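Local coordinates for solute-binding protein (Thermoactinomyces vulgaris, PDB 2ZYK), which binds cyclodextrins such as gamma-cyclodextrin, and maltodextrins, and probably delivers them to a membrane transporter for sugar uptake, at the alpha-D-glucopyranose site. Sequence-based numbering; all coordinates share one arbitrary frame.

The alpha-D-glucopyranose site. Residues 26-28, 32, 57-60, 81, 83-84, 129, 170, 173, 175-176, 230-231, 234, 250, 282, 350, 360, 364. With GLC (alpha-D-glucopyranose), chain B; GLC (alpha-D-glucopyranose), chain C; GLC (alpha-D-glucopyranose), chain D; GLC (alpha-D-glucopyranose), chain E; GLC (alpha-D-glucopyranose), chain F; GLC (alpha-D-glucopyranose), chain G; GLC (alpha-D-glucopyranose), chain H; GLC (alpha-D-glucopyranose), chain I.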
ATOM      1  N   ASN A  26       7.365   9.941   5.271  1.00 17.43           N
ATOM      2  CA  ASN A  26       5.947  10.157   5.478  1.00 19.22           C
ATOM      3  C   ASN A  26       5.621  11.012   6.709  1.00 21.02           C
ATOM      4  O   ASN A  26       6.014  10.682   7.837  1.00 21.22           O
ATOM      5  CB  ASN A  26       5.208   8.835   5.570  1.00 20.17           C
ATOM      6  CG  ASN A  26       3.722   9.028   5.621  1.00 20.17           C
ATOM      7  OD1 ASN A  26       3.159   9.724   4.786  1.00 22.26           O
ATOM      8  ND2 ASN A  26       3.076   8.433   6.611  1.00 22.02           N
ATOM      9  N   ALA A  27       4.889  12.097   6.470  1.00 21.83           N
ATOM     10  CA  ALA A  27       4.508  13.041   7.514  1.00 23.61           C
ATOM     11  C   ALA A  27       3.399  12.514   8.433  1.00 24.86           C
ATOM     12  O   ALA A  27       2.263  12.962   8.353  1.00 26.03           O
ATOM     13  CB  ALA A  27       4.093  14.378   6.881  1.00 23.24           C
ATOM     14  N   ASP A  28       3.732  11.571   9.310  1.00 26.76           N
ATOM     15  CA  ASP A  28       2.733  10.969  10.203  1.00 28.27           C
ATOM     16  C   ASP A  28       2.719  11.593  11.607  1.00 29.10           C
ATOM     17  O   ASP A  28       1.993  11.132  12.497  1.00 28.39           O
ATOM     18  CB  ASP A  28       2.923   9.444  10.279  1.00 29.13           C
ATOM     19  CG  ASP A  28       4.069   9.024  11.210  1.00 29.91           C
ATOM     20  OD1 ASP A  28       5.028   9.804  11.394  1.00 29.22           O
ATOM     21  OD2 ASP A  28       4.010   7.895  11.755  1.00 29.17           O
ATOM     22  N   GLN A  32       6.426   6.585  12.058  1.00 27.90           N
ATOM     23  CA  GLN A  32       7.216   6.370  10.843  1.00 27.45           C
ATOM     24  C   GLN A  32       8.290   7.457  10.690  1.00 27.63           C
ATOM     25  O   GLN A  32       9.457   7.164  10.403  1.00 26.54           O
ATOM     26  CB  GLN A  32       6.315   6.328   9.609  1.00 26.86           C
ATOM     27  CG  GLN A  32       5.068   5.457   9.774  1.00 28.59           C
ATOM     28  CD  GLN A  32       4.277   5.273   8.486  1.00 27.89           C
ATOM     29  OE1 GLN A  32       4.467   5.995   7.508  1.00 25.73           O
ATOM     30  NE2 GLN A  32       3.380   4.297   8.488  1.00 29.24           N
ATOM     31  N   ALA A  57       4.090  13.957   2.957  1.00 18.43           N
ATOM     32  CA  ALA A  57       3.078  12.917   2.815  1.00 18.54           C
ATOM     33  C   ALA A  57       3.552  11.875   1.815  1.00 19.64           C
ATOM     34  O   ALA A  57       4.004  12.225   0.724  1.00 20.54           O
ATOM     35  CB  ALA A  57       1.772  13.511   2.372  1.00 17.82           C
ATOM     36  N   LEU A  58       3.466  10.603   2.207  1.00 18.98           N
ATOM     37  CA  LEU A  58       3.883   9.479   1.374  1.00 17.84           C
ATOM     38  C   LEU A  58       3.476   9.647  -0.088  1.00 19.48           C
ATOM     39  O   LEU A  58       4.298   9.429  -0.989  1.00 18.97           O
ATOM     40  CB  LEU A  58       3.321   8.166   1.929  1.00 17.45           C
ATOM     41  CG  LEU A  58       3.740   6.832   1.292  1.00 16.52           C
ATOM     42  CD1 LEU A  58       5.169   6.455   1.663  1.00 17.87           C
ATOM     43  CD2 LEU A  58       2.788   5.725   1.713  1.00 15.93           C
ATOM     44  N   LEU A  59       2.224  10.057  -0.312  1.00 19.28           N
ATOM     45  CA  LEU A  59       1.678  10.143  -1.661  1.00 19.90           C
ATOM     46  C   LEU A  59       1.930  11.490  -2.344  1.00 20.93           C
ATOM     47  O   LEU A  59       1.625  11.653  -3.527  1.00 21.91           O
ATOM     48  CB  LEU A  59       0.190   9.783  -1.684  1.00 19.03           C
ATOM     49  CG  LEU A  59      -0.180   8.355  -1.263  1.00 20.49           C
ATOM     50  CD1 LEU A  59      -1.678   8.243  -1.056  1.00 18.12           C
ATOM     51  CD2 LEU A  59       0.317   7.273  -2.237  1.00 18.32           C
ATOM     52  N   LYS A  60       2.509  12.435  -1.610  1.00 21.85           N
ATOM     53  CA  LYS A  60       2.822  13.750  -2.165  1.00 23.88           C
ATOM     54  C   LYS A  60       4.293  13.899  -2.551  1.00 23.25           C
ATOM     55  O   LYS A  60       4.673  14.888  -3.182  1.00 23.33           O
ATOM     56  CB  LYS A  60       2.408  14.860  -1.196  1.00 25.94           C
ATOM     57  CG  LYS A  60       0.897  15.132  -1.175  1.00 30.29           C
ATOM     58  CD  LYS A  60       0.545  16.274  -0.212  1.00 33.28           C
ATOM     59  CE  LYS A  60       0.630  17.648  -0.885  1.00 34.73           C
ATOM     60  NZ  LYS A  60       0.790  18.740   0.127  1.00 36.21           N
ATOM     61  N   PRO A  81       4.940   3.799  -2.379  1.00 11.96           N
ATOM     62  CA  PRO A  81       4.640   2.438  -2.819  1.00 11.35           C
ATOM     63  C   PRO A  81       5.137   2.102  -4.236  1.00 12.55           C
ATOM     64  O   PRO A  81       5.086   2.949  -5.139  1.00 11.88           O
ATOM     65  CB  PRO A  81       3.110   2.375  -2.745  1.00 12.23           C
ATOM     66  CG  PRO A  81       2.726   3.426  -1.778  1.00 12.34           C
ATOM     67  CD  PRO A  81       3.713   4.526  -2.005  1.00 12.66           C
ATOM     68  N   ASP A  83       4.042   0.740  -6.460  1.00 17.08           N
ATOM     69  CA  ASP A  83       2.942   1.106  -7.329  1.00 16.58           C
ATOM     70  C   ASP A  83       3.366   2.068  -8.442  1.00 15.14           C
ATOM     71  O   ASP A  83       3.106   1.838  -9.625  1.00 12.24           O
ATOM     72  CB  ASP A  83       1.884   1.768  -6.430  1.00 15.75           C
ATOM     73  CG  ASP A  83       0.793   2.418  -7.207  1.00 15.80           C
ATOM     74  OD1 ASP A  83       0.317   1.782  -8.157  1.00 19.97           O
ATOM     75  OD2 ASP A  83       0.403   3.556  -6.869  1.00 17.75           O
ATOM     76  N   ARG A  84       4.036   3.140  -8.041  1.00 16.25           N
ATOM     77  CA  ARG A  84       4.334   4.245  -8.939  1.00 19.12           C
ATOM     78  C   ARG A  84       5.776   4.275  -9.466  1.00 20.54           C
ATOM     79  O   ARG A  84       6.219   5.279 -10.021  1.00 21.22           O
ATOM     80  CB  ARG A  84       3.931   5.563  -8.277  1.00 18.56           C
ATOM     81  CG  ARG A  84       2.459   5.869  -8.488  1.00 20.34           C
ATOM     82  CD  ARG A  84       1.850   6.738  -7.406  1.00 22.58           C
ATOM     83  NE  ARG A  84       2.253   8.145  -7.472  1.00 22.57           N
ATOM     84  CZ  ARG A  84       1.905   8.994  -8.432  1.00 20.55           C
ATOM     85  NH1 ARG A  84       1.160   8.592  -9.449  1.00 20.16           N
ATOM     86  NH2 ARG A  84       2.319  10.251  -8.376  1.00 21.98           N
ATOM     87  N   GLU A 129       3.461  -5.459   2.401  1.00  6.25           N
ATOM     88  CA  GLU A 129       2.163  -5.171   2.991  1.00  5.03           C
ATOM     89  C   GLU A 129       0.974  -5.649   2.185  1.00  5.99           C
ATOM     90  O   GLU A 129       0.984  -5.657   0.958  1.00  6.72           O
ATOM     91  CB  GLU A 129       2.036  -3.677   3.284  1.00  4.53           C
ATOM     92  CG  GLU A 129       1.611  -2.870   2.089  1.00  3.24           C
ATOM     93  CD  GLU A 129       1.737  -1.386   2.290  1.00  3.59           C
ATOM     94  OE1 GLU A 129       2.109  -0.919   3.399  1.00  1.57           O
ATOM     95  OE2 GLU A 129       1.459  -0.684   1.310  1.00  4.40           O
ATOM     96  N   GLU A 170     -12.736   0.964   3.338  1.00 11.02           N
ATOM     97  CA  GLU A 170     -12.751   1.873   2.196  1.00  9.68           C
ATOM     98  C   GLU A 170     -13.244   1.195   0.935  1.00  8.29           C
ATOM     99  O   GLU A 170     -12.461   0.902   0.031  1.00  6.23           O
ATOM    100  CB  GLU A 170     -11.361   2.450   1.951  1.00 10.60           C
ATOM    101  CG  GLU A 170     -11.129   3.759   2.659  1.00 14.25           C
ATOM    102  CD  GLU A 170      -9.703   4.224   2.523  1.00 14.23           C
ATOM    103  OE1 GLU A 170      -8.900   3.924   3.429  1.00 13.75           O
ATOM    104  OE2 GLU A 170      -9.391   4.885   1.510  1.00 13.55           O
ATOM    105  N   ASN A 173     -12.425   2.694  -2.503  1.00  9.55           N
ATOM    106  CA  ASN A 173     -11.010   2.717  -2.902  1.00  7.83           C
ATOM    107  C   ASN A 173     -10.655   1.387  -3.570  1.00  7.85           C
ATOM    108  O   ASN A 173     -10.745   0.325  -2.946  1.00 10.95           O
ATOM    109  CB  ASN A 173     -10.120   2.944  -1.667  1.00  4.57           C
ATOM    110  CG  ASN A 173      -8.705   3.443  -2.004  1.00  3.33           C
ATOM    111  OD1 ASN A 173      -8.110   3.095  -3.035  1.00  1.57           O
ATOM    112  ND2 ASN A 173      -8.152   4.250  -1.102  1.00  1.57           N
ATOM    113  N   TYR A 175      -7.879   0.110  -4.291  1.00  6.73           N
ATOM    114  CA  TYR A 175      -6.788  -0.565  -3.600  1.00  8.19           C
ATOM    115  C   TYR A 175      -7.338  -1.586  -2.610  1.00  8.28           C
ATOM    116  O   TYR A 175      -6.739  -2.641  -2.399  1.00  8.67           O
ATOM    117  CB  TYR A 175      -5.922   0.442  -2.853  1.00  7.48           C
ATOM    118  CG  TYR A 175      -4.867  -0.215  -2.012  1.00 10.70           C
ATOM    119  CD1 TYR A 175      -3.691  -0.688  -2.590  1.00  8.54           C
ATOM    120  CD2 TYR A 175      -5.047  -0.379  -0.628  1.00 11.89           C
ATOM    121  CE1 TYR A 175      -2.725  -1.306  -1.824  1.00  9.48           C
ATOM    122  CE2 TYR A 175      -4.079  -0.996   0.147  1.00 11.89           C
ATOM    123  CZ  TYR A 175      -2.918  -1.459  -0.463  1.00 11.34           C
ATOM    124  OH  TYR A 175      -1.948  -2.072   0.288  1.00 12.72           O
ATOM    125  N   TYR A 176      -8.477  -1.255  -2.012  1.00  7.72           N
ATOM    126  CA  TYR A 176      -9.138  -2.122  -1.040  1.00  7.10           C
ATOM    127  C   TYR A 176     -10.070  -3.146  -1.710  1.00  6.47           C
ATOM    128  O   TYR A 176     -10.057  -4.331  -1.353  1.00  5.08           O
ATOM    129  CB  TYR A 176      -9.904  -1.277  -0.010  1.00  3.82           C
ATOM    130  CG  TYR A 176      -9.005  -0.517   0.953  1.00  3.81           C
ATOM    131  CD1 TYR A 176      -8.377   0.667   0.564  1.00  1.97           C
ATOM    132  CD2 TYR A 176      -8.786  -0.984   2.244  1.00  1.57           C
ATOM    133  CE1 TYR A 176      -7.561   1.362   1.429  1.00  1.57           C
ATOM    134  CE2 TYR A 176      -7.978  -0.299   3.112  1.00  3.61           C
ATOM    135  CZ  TYR A 176      -7.365   0.877   2.697  1.00  4.42           C
ATOM    136  OH  TYR A 176      -6.557   1.564   3.561  1.00  5.55           O
ATOM    137  N   ALA A 230     -10.136   6.973   4.902  1.00 20.60           N
ATOM    138  CA  ALA A 230      -9.342   6.250   5.893  1.00 20.09           C
ATOM    139  C   ALA A 230      -9.530   6.782   7.316  1.00 20.61           C
ATOM    140  O   ALA A 230      -9.586   5.995   8.267  1.00 19.95           O
ATOM    141  CB  ALA A 230      -7.879   6.275   5.499  1.00 18.27           C
ATOM    142  N   ASP A 231      -9.639   8.109   7.448  1.00 21.74           N
ATOM    143  CA  ASP A 231      -9.923   8.778   8.726  1.00 20.99           C
ATOM    144  C   ASP A 231     -11.236   8.327   9.358  1.00 19.79           C
ATOM    145  O   ASP A 231     -11.322   8.177  10.578  1.00 20.60           O
ATOM    146  CB  ASP A 231      -9.922  10.312   8.568  1.00 23.86           C
ATOM    147  CG  ASP A 231      -8.553  10.923   8.799  1.00 27.42           C
ATOM    148  OD1 ASP A 231      -7.636  10.178   9.209  1.00 30.65           O
ATOM    149  OD2 ASP A 231      -8.383  12.145   8.577  1.00 28.30           O
ATOM    150  N   ASN A 234     -10.695   4.435  10.438  1.00 14.75           N
ATOM    151  CA  ASN A 234      -9.813   4.360  11.587  1.00 14.33           C
ATOM    152  C   ASN A 234     -10.447   4.929  12.865  1.00 14.51           C
ATOM    153  O   ASN A 234     -10.436   4.274  13.910  1.00 14.48           O
ATOM    154  CB  ASN A 234      -8.469   5.034  11.269  1.00 14.29           C
ATOM    155  CG  ASN A 234      -7.666   4.276  10.220  1.00 14.72           C
ATOM    156  OD1 ASN A 234      -7.666   3.046  10.184  1.00 13.88           O
ATOM    157  ND2 ASN A 234      -6.976   5.016   9.357  1.00 13.82           N
ATOM    158  N   TRP A 250      -0.053  -0.955   8.669  1.00 10.61           N
ATOM    159  CA  TRP A 250       0.279   0.439   8.987  1.00 10.04           C
ATOM    160  C   TRP A 250      -0.636   1.035  10.050  1.00 10.28           C
ATOM    161  O   TRP A 250      -0.344   2.085  10.608  1.00 12.17           O
ATOM    162  CB  TRP A 250       0.204   1.288   7.705  1.00  9.78           C
ATOM    163  CG  TRP A 250      -1.142   1.193   7.010  1.00  7.30           C
ATOM    164  CD1 TRP A 250      -2.300   1.818   7.379  1.00  5.67           C
ATOM    165  CD2 TRP A 250      -1.467   0.410   5.853  1.00  5.32           C
ATOM    166  NE1 TRP A 250      -3.320   1.476   6.528  1.00  4.33           N
ATOM    167  CE2 TRP A 250      -2.841   0.616   5.580  1.00  4.03           C
ATOM    168  CE3 TRP A 250      -0.734  -0.450   5.024  1.00  4.79           C
ATOM    169  CZ2 TRP A 250      -3.496   0.007   4.502  1.00  3.33           C
ATOM    170  CZ3 TRP A 250      -1.384  -1.063   3.959  1.00  4.81           C
ATOM    171  CH2 TRP A 250      -2.756  -0.828   3.705  1.00  5.48           C
ATOM    172  N   LYS A 282       7.010  -0.914   0.143  1.00  7.72           N
ATOM    173  CA  LYS A 282       7.427   0.468   0.309  1.00  8.92           C
ATOM    174  C   LYS A 282       8.938   0.497   0.411  1.00  9.55           C
ATOM    175  O   LYS A 282       9.524  -0.191   1.243  1.00 10.66           O
ATOM    176  CB  LYS A 282       6.793   1.097   1.544  1.00 10.01           C
ATOM    177  CG  LYS A 282       5.268   1.101   1.548  1.00 12.39           C
ATOM    178  CD  LYS A 282       4.735   1.952   2.702  1.00 12.81           C
ATOM    179  CE  LYS A 282       3.803   1.160   3.588  1.00 13.97           C
ATOM    180  NZ  LYS A 282       2.907   2.043   4.373  1.00 14.01           N
ATOM    181  N   MET A 350       1.009  -5.163  -6.884  1.00 10.60           N
ATOM    182  CA  MET A 350       0.489  -4.077  -7.696  1.00 10.28           C
ATOM    183  C   MET A 350       1.330  -3.902  -8.961  1.00 10.41           C
ATOM    184  O   MET A 350       2.565  -3.966  -8.896  1.00 11.36           O
ATOM    185  CB  MET A 350       0.516  -2.771  -6.905  1.00  8.93           C
ATOM    186  CG  MET A 350      -0.640  -2.587  -5.954  1.00  7.70           C
ATOM    187  SD  MET A 350      -0.656  -0.978  -5.169  1.00  7.62           S
ATOM    188  CE  MET A 350       0.837  -1.025  -4.173  1.00  9.47           C
ATOM    189  N   TRP A 360      -5.801   4.940 -11.067  1.00 12.60           N
ATOM    190  CA  TRP A 360      -6.333   5.213  -9.721  1.00 13.90           C
ATOM    191  C   TRP A 360      -7.500   6.208  -9.651  1.00 13.63           C
ATOM    192  O   TRP A 360      -8.533   5.907  -9.047  1.00 14.26           O
ATOM    193  CB  TRP A 360      -5.212   5.637  -8.751  1.00 13.35           C
ATOM    194  CG  TRP A 360      -4.150   4.585  -8.481  1.00 15.47           C
ATOM    195  CD1 TRP A 360      -2.816   4.699  -8.736  1.00 16.41           C
ATOM    196  CD2 TRP A 360      -4.332   3.282  -7.887  1.00 15.76           C
ATOM    197  NE1 TRP A 360      -2.154   3.558  -8.350  1.00 15.47           N
ATOM    198  CE2 TRP A 360      -3.057   2.668  -7.834  1.00 16.63           C
ATOM    199  CE3 TRP A 360      -5.442   2.575  -7.406  1.00 15.42           C
ATOM    200  CZ2 TRP A 360      -2.861   1.375  -7.308  1.00 16.71           C
ATOM    201  CZ3 TRP A 360      -5.249   1.285  -6.890  1.00 15.89           C
ATOM    202  CH2 TRP A 360      -3.967   0.700  -6.850  1.00 15.49           C
ATOM    203  N   ASN A 364     -11.431   5.018  -9.091  1.00  8.42           N
ATOM    204  CA  ASN A 364     -11.951   5.457  -7.792  1.00  9.62           C
ATOM    205  C   ASN A 364     -13.136   6.414  -7.892  1.00 10.11           C
ATOM    206  O   ASN A 364     -14.060   6.357  -7.066  1.00 12.07           O
ATOM    207  CB  ASN A 364     -10.841   6.011  -6.892  1.00  8.31           C
ATOM    208  CG  ASN A 364      -9.951   4.920  -6.328  1.00  8.92           C
ATOM    209  OD1 ASN A 364      -8.915   5.200  -5.734  1.00  8.38           O
ATOM    210  ND2 ASN A 364     -10.353   3.666  -6.508  1.00  7.73           N
TER
HETATM  211  C1  GLC B   1      -4.323  11.890  -5.154  1.00 38.23           C
HETATM  212  C2  GLC B   1      -3.432  13.146  -5.179  1.00 40.84           C
HETATM  213  C3  GLC B   1      -3.040  13.548  -3.751  1.00 42.41           C
HETATM  214  C4  GLC B   1      -4.280  13.687  -2.862  1.00 42.88           C
HETATM  215  C5  GLC B   1      -5.108  12.399  -2.935  1.00 42.19           C
HETATM  216  C6  GLC B   1      -6.398  12.445  -2.142  1.00 45.19           C
HETATM  217  O2  GLC B   1      -2.258  12.895  -5.936  1.00 40.27           O
HETATM  218  O3  GLC B   1      -2.326  14.777  -3.772  1.00 45.92           O
HETATM  219  O4  GLC B   1      -3.865  13.921  -1.506  1.00 45.59           O
HETATM  220  O5  GLC B   1      -5.452  12.119  -4.310  1.00 39.00           O
HETATM  221  O6  GLC B   1      -6.962  13.750  -2.148  1.00 54.28           O
HETATM  222  C1  GLC C   2      -4.483  14.996  -0.856  1.00 50.08           C
HETATM  223  C2  GLC C   2      -3.421  15.833  -0.137  1.00 53.53           C
HETATM  224  C3  GLC C   2      -2.844  15.059   1.056  1.00 52.87           C
HETATM  225  C4  GLC C   2      -3.970  14.568   1.977  1.00 50.42           C
HETATM  226  C5  GLC C   2      -4.968  13.759   1.151  1.00 50.22           C
HETATM  227  C6  GLC C   2      -6.153  13.253   1.935  1.00 50.66           C
HETATM  228  O2  GLC C   2      -2.376  16.156  -1.047  1.00 60.11           O
HETATM  229  O3  GLC C   2      -1.950  15.887   1.779  1.00 56.04           O
HETATM  230  O4  GLC C   2      -3.416  13.740   3.018  1.00 49.70           O
HETATM  231  O5  GLC C   2      -5.478  14.564   0.071  1.00 49.28           O
HETATM  232  O6  GLC C   2      -6.376  11.877   1.672  1.00 47.52           O
HETATM  233  C1  GLC D   3      -3.292  14.353   4.269  1.00 46.12           C
HETATM  234  C2  GLC D   3      -1.836  14.307   4.731  1.00 44.49           C
HETATM  235  C3  GLC D   3      -1.436  12.875   5.098  1.00 43.22           C
HETATM  236  C4  GLC D   3      -2.425  12.253   6.098  1.00 43.34           C
HETATM  237  C5  GLC D   3      -3.852  12.385   5.562  1.00 44.75           C
HETATM  238  C6  GLC D   3      -4.891  11.915   6.563  1.00 45.41           C
HETATM  239  O2  GLC D   3      -0.990  14.787   3.695  1.00 40.16           O
HETATM  240  O3  GLC D   3      -0.137  12.880   5.663  1.00 44.13           O
HETATM  241  O4  GLC D   3      -2.113  10.857   6.263  1.00 42.11           O
HETATM  242  O5  GLC D   3      -4.140  13.765   5.253  1.00 46.00           O
HETATM  243  O6  GLC D   3      -5.705  10.887   6.012  1.00 46.46           O
HETATM  244  C1  GLC E   4      -2.161  10.334   7.564  1.00 38.66           C
HETATM  245  C2  GLC E   4      -0.813   9.684   7.886  1.00 35.12           C
HETATM  246  C3  GLC E   4      -0.571   8.524   6.926  1.00 32.54           C
HETATM  247  C4  GLC E   4      -1.737   7.533   6.949  1.00 30.81           C
HETATM  248  C5  GLC E   4      -3.076   8.253   6.766  1.00 33.24           C
HETATM  249  C6  GLC E   4      -4.272   7.345   6.979  1.00 34.01           C
HETATM  250  O2  GLC E   4       0.228  10.636   7.745  1.00 38.33           O
HETATM  251  O3  GLC E   4       0.625   7.852   7.283  1.00 34.05           O
HETATM  252  O4  GLC E   4      -1.560   6.593   5.879  1.00 24.08           O
HETATM  253  O5  GLC E   4      -3.188   9.355   7.698  1.00 36.36           O
HETATM  254  O6  GLC E   4      -4.047   6.423   8.038  1.00 35.41           O
HETATM  255  C1  GLC F   5      -1.552   5.258   6.269  1.00 20.78           C
HETATM  256  C2  GLC F   5      -0.241   4.581   5.826  1.00 19.20           C
HETATM  257  C3  GLC F   5      -0.208   4.373   4.306  1.00 16.62           C
HETATM  258  C4  GLC F   5      -1.483   3.678   3.837  1.00 15.98           C
HETATM  259  C5  GLC F   5      -2.686   4.486   4.303  1.00 19.49           C
HETATM  260  C6  GLC F   5      -4.023   3.888   3.903  1.00 21.14           C
HETATM  261  O2  GLC F   5       0.864   5.377   6.215  1.00 25.38           O
HETATM  262  O3  GLC F   5       0.907   3.571   3.969  1.00 11.86           O
HETATM  263  O4  GLC F   5      -1.484   3.554   2.409  1.00 12.68           O
HETATM  264  O5  GLC F   5      -2.668   4.563   5.741  1.00 22.83           O
HETATM  265  O6  GLC F   5      -5.092   4.585   4.522  1.00 18.02           O
HETATM  266  C1  GLC G   6      -1.951   2.320   1.966  1.00 14.31           C
HETATM  267  C2  GLC G   6      -0.916   1.665   1.068  1.00 13.79           C
HETATM  268  C3  GLC G   6      -0.891   2.320  -0.311  1.00 11.43           C
HETATM  269  C4  GLC G   6      -2.290   2.436  -0.926  1.00  9.88           C
HETATM  270  C5  GLC G   6      -3.224   3.113   0.072  1.00  9.81           C
HETATM  271  C6  GLC G   6      -4.669   3.197  -0.392  1.00  8.30           C
HETATM  272  O2  GLC G   6       0.354   1.819   1.676  1.00 12.63           O
HETATM  273  O3  GLC G   6      -0.057   1.565  -1.174  1.00 18.25           O
HETATM  274  O4  GLC G   6      -2.202   3.254  -2.106  1.00  6.29           O
HETATM  275  O5  GLC G   6      -3.221   2.402   1.320  1.00 14.18           O
HETATM  276  O6  GLC G   6      -5.322   4.312   0.197  1.00 12.46           O
HETATM  277  C1  GLC H   7      -2.505   2.643  -3.320  1.00 10.78           C
HETATM  278  C2  GLC H   7      -1.371   2.887  -4.308  1.00 13.79           C
HETATM  279  C3  GLC H   7      -1.233   4.399  -4.568  1.00 16.27           C
HETATM  280  C4  GLC H   7      -2.575   5.017  -4.964  1.00 15.86           C
HETATM  281  C5  GLC H   7      -3.707   4.587  -4.032  1.00 17.72           C
HETATM  282  C6  GLC H   7      -5.071   4.965  -4.589  1.00 19.36           C
HETATM  283  O2  GLC H   7      -0.164   2.369  -3.776  1.00 14.48           O
HETATM  284  O3  GLC H   7      -0.298   4.628  -5.617  1.00  9.27           O
HETATM  285  O4  GLC H   7      -2.461   6.445  -4.925  1.00 19.32           O
HETATM  286  O5  GLC H   7      -3.701   3.155  -3.867  1.00 12.80           O
HETATM  287  O6  GLC H   7      -6.102   4.674  -3.657  1.00 16.99           O
HETATM  288  C1  GLC I   8      -2.451   7.051  -6.180  1.00 21.44           C
HETATM  289  C2  GLC I   8      -1.380   8.133  -6.211  1.00 21.84           C
HETATM  290  C3  GLC I   8      -1.789   9.312  -5.346  1.00 25.24           C
HETATM  291  C4  GLC I   8      -3.185   9.830  -5.705  1.00 26.86           C
HETATM  292  C5  GLC I   8      -4.188   8.667  -5.687  1.00 26.48           C
HETATM  293  C6  GLC I   8      -5.579   9.065  -6.175  1.00 24.06           C
HETATM  294  O2  GLC I   8      -0.178   7.591  -5.690  1.00 18.15           O
HETATM  295  O3  GLC I   8      -0.830  10.353  -5.473  1.00 30.64           O
HETATM  296  O4  GLC I   8      -3.574  10.793  -4.716  1.00 34.06           O
HETATM  297  O5  GLC I   8      -3.723   7.585  -6.529  1.00 25.05           O
HETATM  298  O6  GLC I   8      -5.617   9.229  -7.589  1.00 22.53           O
HETATM  299  O   HOH W   1       0.314  -1.166  -0.855  1.00 10.99           O
HETATM  300  O   HOH W   2      -6.535   4.639   2.462  1.00 14.93           O
HETATM  301  O   HOH W   3      -5.493   3.439   7.066  1.00 16.33           O
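This is the sugar-binding cleft of a bacterial family 1 solute-binding protein, a periplasmic-binding-protein fold whose two lobes close around the ligand. Eight glucose units form the ring of gamma-cyclodextrin. GLC of chains F, G and H are almost wholly buried, while those of chains B to E are poorly ordered, and B and C touch little protein. Three aromatic rings line the outer wall of the macrocycle. Trp250, at the 3-10 helix 249-251, lies against GLC (chain F) and GLC (chain G). One face of its indole carries GLC (chain F) C4 over its centre and GLC (chain G) C1 toward the rim. Its CG sits in the crowded position between backbone N and carbonyl carbon (chi1 56°), and NE1 bonds water 3, which also meets GLC (chain F) O6. An alanine here would remove this face and would probably weaken the grip on both sugars. Tyr175, in helix 174-181, puts its ring face against GLC (chain G) C4, 3.7 Å from the centroid. Trp360, in helix 357-371, makes a CH-pi contact with GLC (chain H), whose C4 lies toward the rim of the indole. The hydroxyl rims are read by polar groups. Lys282 NZ donates to GLC (chain F) O3 at 2.5 Å and forms a salt bridge with Glu129. The 2-hydroxyl O2 of GLC (chain G) donates to Glu129 OE2 at 2.8 Å, from above the carboxylate plane. Asn173 OD1 accepts the primary hydroxyl O6 of GLC (chain H) at 2.6 Å, in plane on a lone pair. Its ND2 bonds Glu170 OE2, which should fix the amide's rotation. Asn26 ND2 meets O3 of the poorly ordered GLC (chain E) at 2.6 Å, close to the amide plane; Leu58 N and Gln32 OE1 hold that amide.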